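Protein STN1 (Saccharomyces cerevisiae, PDB 3KEY) regulates telomere length and protects chromosome ends, restraining telomerase loading through its interaction with CDC13. Local coordinates at residues A[119-122]-A[123-127]; A[128-132]-A[133-137]. One frame throughout, in Å; residues are numbered along the deposited sequence.

Contact 1 (A[119-122]-A[123-127]); sequences SHVQ and EKLHL
The C-terminal part of helix 118-125 and the turn that follows it belong to the second winged helix-turn-helix domain in this C-terminal part of the protein, and here Gln122 O takes the amide of Leu127 as the chain turns off. Three helical i to i+4 bonds come first: Glu123 N to Ser119 O, Lys124 N to His120 O and Leu125 N to Val121 O, the last the longest at 3.2 Å. Each of these donors sits tilted out of its carbonyl plane, by up to 30°. The bond that closes the turn is different: Leu127 N reaches Gln122 O at 2.9 Å, in the carbonyl plane and on a lone pair. Positive phi at His126 takes the backbone out of the helix between these two residues. Val121 and Leu125 lie side by side on one face, both packing on Leu95 of helix 90-108; Val121 CG1, anti to its own N (chi1 178°), comes to 4.1 Å from Leu125 CD1. Gln122 leans its aliphatic part on the departing chain, with CB 3.5 Å from Leu127 O, while its NE2 goes on to bond Ile130 O. Over the centre of the His126 imidazole, 3.8 Å above the ring plane, sits Glu123 O.

Contact 2 (A[128-132]-A[133-137]); sequences PYITT and NGIVD
With chi1 at 64°, Thr131 holds OG1 between its own N and carbonyl carbon, and from there the oxygen faces the amide of Gly134 at the start of helix 132-149. Ile130, by contrast, has CG1 anti to its N (chi1 -171°) and runs out extended to approach Ile135 crosswise, although the closeness of this pair as modelled is doubtful. Thr131 is the N-cap: its OG1 accepts from Gly134 N at 3.2 Å, with an N-H...O angle of 153°. Its carbonyl begins the helical i to i+4 bonding, Thr131 O taking Ile135 N at 3.1 Å, and Thr132 O follows by taking Val136 N at 2.9 Å. A water bridges the cap to the side of the first turn, 3.2 Å from Thr131 OG1 and accepting from Asn133 ND2 at 3.0 Å. Outside the turn, Thr131 OG1 also has a weak hydrogen bond with Gln74 O, and the two backbones are hydrogen-bonded; Ile135 packs on Leu118 and Ile174. An alanine at Thr131 would lack the hydroxyl, which would probably leave Gly134 N without its capping acceptor and take from the water its link to the cap. A neutral hydroxyl thus supplies an acceptor to a first-turn amide of the helix, and the same oxygen joins that turn to the water and to Gln74.

In the fold
From the N terminus, helix 118-125 runs through contact 1, whose last bond closes the turn leaving the helix; the chain then passes directly into contact 2, which caps helix 132-149. The two are in series, neither nested nor crossed, with centres about 10 Å apart. Together they span the turn, consistent with the helix-turn-helix of the second domain. They meet again across that turn, where the Gln122 side chain ties back to the Ile130 carbonyl and Val121 packs against both Ile130 and Ile135. Contact 1 backs onto helix 90-108, whereas contact 2 reaches strand 173-180 and, through Asp137 and its salt bridge to Lys7, the first domain.

Contact 1 (A[119-122]-A[123-127])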
# COMPACT_ATOMS: atom_id res chain seq x y z
N SER A 119 4.35 -16.07 -4.91
CA SER A 119 4.24 -16.58 -6.28
C SER A 119 2.79 -16.75 -6.71
O SER A 119 2.45 -16.49 -7.87
CB SER A 119 4.99 -17.91 -6.44
OG SER A 119 4.44 -18.92 -5.62
N HIS A 120 1.92 -17.18 -5.80
CA HIS A 120 0.51 -17.36 -6.14
C HIS A 120 -0.13 -16.02 -6.47
O HIS A 120 -0.91 -15.89 -7.42
CB HIS A 120 -0.26 -18.03 -4.98
CG HIS A 120 0.13 -19.46 -4.76
ND1 HIS A 120 -0.49 -20.27 -3.83
CD2 HIS A 120 1.10 -20.22 -5.32
CE1 HIS A 120 0.07 -21.46 -3.84
NE2 HIS A 120 1.05 -21.46 -4.73
N VAL A 121 0.19 -15.00 -5.68
CA VAL A 121 -0.35 -13.67 -5.92
C VAL A 121 0.15 -13.12 -7.25
O VAL A 121 -0.60 -12.51 -8.00
CB VAL A 121 0.05 -12.69 -4.81
CG1 VAL A 121 -0.50 -11.31 -5.13
CG2 VAL A 121 -0.45 -13.19 -3.46
N GLN A 122 1.44 -13.33 -7.53
CA GLN A 122 2.03 -12.85 -8.78
C GLN A 122 1.39 -13.51 -10.00
O GLN A 122 1.12 -12.85 -11.00
CB GLN A 122 3.54 -13.10 -8.78
CG GLN A 122 4.25 -12.54 -7.56
CD GLN A 122 5.74 -12.82 -7.54
OE1 GLN A 122 6.17 -13.94 -7.79
NE2 GLN A 122 6.53 -11.80 -7.23
N GLU A 123 1.15 -14.82 -9.89
CA GLU A 123 0.54 -15.60 -10.98
C GLU A 123 -0.93 -15.26 -11.18
O GLU A 123 -1.39 -15.10 -12.31
CB GLU A 123 0.68 -17.10 -10.67
CG GLU A 123 0.20 -18.03 -11.77
CD GLU A 123 0.94 -17.81 -13.08
OE1 GLU A 123 2.19 -17.81 -13.07
OE2 GLU A 123 0.27 -17.65 -14.12
N LYS A 124 -1.66 -15.15 -10.08
CA LYS A 124 -3.09 -14.85 -10.09
C LYS A 124 -3.44 -13.49 -10.70
O LYS A 124 -4.44 -13.35 -11.41
CB LYS A 124 -3.64 -14.89 -8.66
CG LYS A 124 -5.11 -14.53 -8.54
CD LYS A 124 -5.98 -15.58 -9.22
CE LYS A 124 -7.45 -15.27 -9.04
NZ LYS A 124 -8.30 -16.36 -9.58
N LEU A 125 -2.62 -12.48 -10.42
CA LEU A 125 -2.89 -11.14 -10.92
C LEU A 125 -1.95 -10.70 -12.04
O LEU A 125 -2.03 -9.57 -12.52
CB LEU A 125 -2.80 -10.14 -9.75
CG LEU A 125 -3.61 -10.47 -8.49
CD1 LEU A 125 -3.34 -9.41 -7.43
CD2 LEU A 125 -5.08 -10.54 -8.82
N HIS A 126 -1.05 -11.60 -12.44
CA HIS A 126 -0.07 -11.31 -13.49
C HIS A 126 0.73 -10.07 -13.12
O HIS A 126 0.86 -9.14 -13.92
CB HIS A 126 -0.77 -11.12 -14.84
CG HIS A 126 -1.72 -12.22 -15.19
ND1 HIS A 126 -3.06 -12.17 -14.86
CD2 HIS A 126 -1.52 -13.42 -15.78
CE1 HIS A 126 -3.64 -13.30 -15.23
NE2 HIS A 126 -2.72 -14.07 -15.79
N LEU A 127 1.28 -10.07 -11.91
CA LEU A 127 2.08 -8.97 -11.40
C LEU A 127 3.42 -9.50 -10.89
O LEU A 127 3.60 -9.71 -9.69
CB LEU A 127 1.35 -8.27 -10.25
CG LEU A 127 0.01 -7.62 -10.62
CD1 LEU A 127 -0.64 -7.03 -9.38
CD2 LEU A 127 0.25 -6.53 -11.66

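Contact 2 (A[128-132]-A[133-137])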
# COMPACT_ATOMS: atom_id res chain seq x y z
N PRO A 128 4.38 -9.71 -11.81
CA PRO A 128 5.71 -10.23 -11.45
C PRO A 128 6.52 -9.36 -10.47
O PRO A 128 7.34 -9.88 -9.71
CB PRO A 128 6.42 -10.32 -12.81
CG PRO A 128 5.29 -10.46 -13.80
CD PRO A 128 4.27 -9.50 -13.26
N TYR A 129 6.28 -8.05 -10.50
CA TYR A 129 7.03 -7.13 -9.65
C TYR A 129 6.53 -6.94 -8.23
O TYR A 129 7.15 -6.23 -7.44
CB TYR A 129 7.11 -5.75 -10.33
CG TYR A 129 7.81 -5.76 -11.68
CD1 TYR A 129 7.80 -4.63 -12.50
CD2 TYR A 129 8.47 -6.90 -12.15
CE1 TYR A 129 8.42 -4.63 -13.75
CE2 TYR A 129 9.09 -6.91 -13.41
CZ TYR A 129 9.06 -5.77 -14.20
OH TYR A 129 9.65 -5.76 -15.44
N ILE A 130 5.41 -7.57 -7.88
CA ILE A 130 4.92 -7.41 -6.52
C ILE A 130 5.89 -8.10 -5.57
O ILE A 130 6.40 -9.18 -5.85
CB ILE A 130 3.51 -8.00 -6.36
CG1 ILE A 130 2.95 -7.61 -4.99
CG2 ILE A 130 3.53 -9.50 -6.51
CD1 ILE A 130 1.57 -8.13 -4.75
N THR A 131 6.18 -7.44 -4.45
CA THR A 131 7.10 -7.98 -3.45
C THR A 131 6.33 -8.36 -2.20
O THR A 131 5.16 -8.01 -2.05
CB THR A 131 8.16 -6.94 -3.05
OG1 THR A 131 7.51 -5.84 -2.41
CG2 THR A 131 8.92 -6.44 -4.29
N THR A 132 6.99 -9.06 -1.28
CA THR A 132 6.34 -9.47 -0.05
C THR A 132 6.01 -8.25 0.83
O THR A 132 4.97 -8.23 1.48
CB THR A 132 7.19 -10.50 0.73
OG1 THR A 132 8.46 -9.93 1.07
CG2 THR A 132 7.42 -11.75 -0.13
N ASN A 133 6.88 -7.24 0.83
CA ASN A 133 6.60 -6.04 1.62
C ASN A 133 5.37 -5.32 1.08
O ASN A 133 4.60 -4.73 1.84
CB ASN A 133 7.80 -5.09 1.62
CG ASN A 133 9.01 -5.68 2.32
OD1 ASN A 133 8.88 -6.31 3.37
ND2 ASN A 133 10.19 -5.47 1.75
N GLY A 134 5.20 -5.35 -0.23
CA GLY A 134 4.04 -4.72 -0.83
C GLY A 134 2.77 -5.44 -0.42
O GLY A 134 1.78 -4.81 -0.04
N ILE A 135 2.79 -6.77 -0.49
CA ILE A 135 1.63 -7.58 -0.12
C ILE A 135 1.31 -7.41 1.36
O ILE A 135 0.14 -7.38 1.75
CB ILE A 135 1.86 -9.07 -0.43
CG1 ILE A 135 1.84 -9.28 -1.94
CG2 ILE A 135 0.77 -9.91 0.18
CD1 ILE A 135 2.15 -10.70 -2.36
N VAL A 136 2.35 -7.30 2.19
CA VAL A 136 2.15 -7.09 3.61
C VAL A 136 1.38 -5.79 3.86
O VAL A 136 0.43 -5.76 4.63
CB VAL A 136 3.50 -7.02 4.38
CG1 VAL A 136 3.28 -6.50 5.79
CG2 VAL A 136 4.14 -8.40 4.42
N ASP A 137 1.78 -4.70 3.20
CA ASP A 137 1.07 -3.45 3.43
C ASP A 137 -0.37 -3.49 2.93
O ASP A 137 -1.24 -2.88 3.54
CB ASP A 137 1.84 -2.26 2.84
CG ASP A 137 3.15 -1.99 3.59
OD1 ASP A 137 3.23 -2.37 4.78
OD2 ASP A 137 4.08 -1.39 3.01
O HOH W 1 10.13 -4.54 -1.14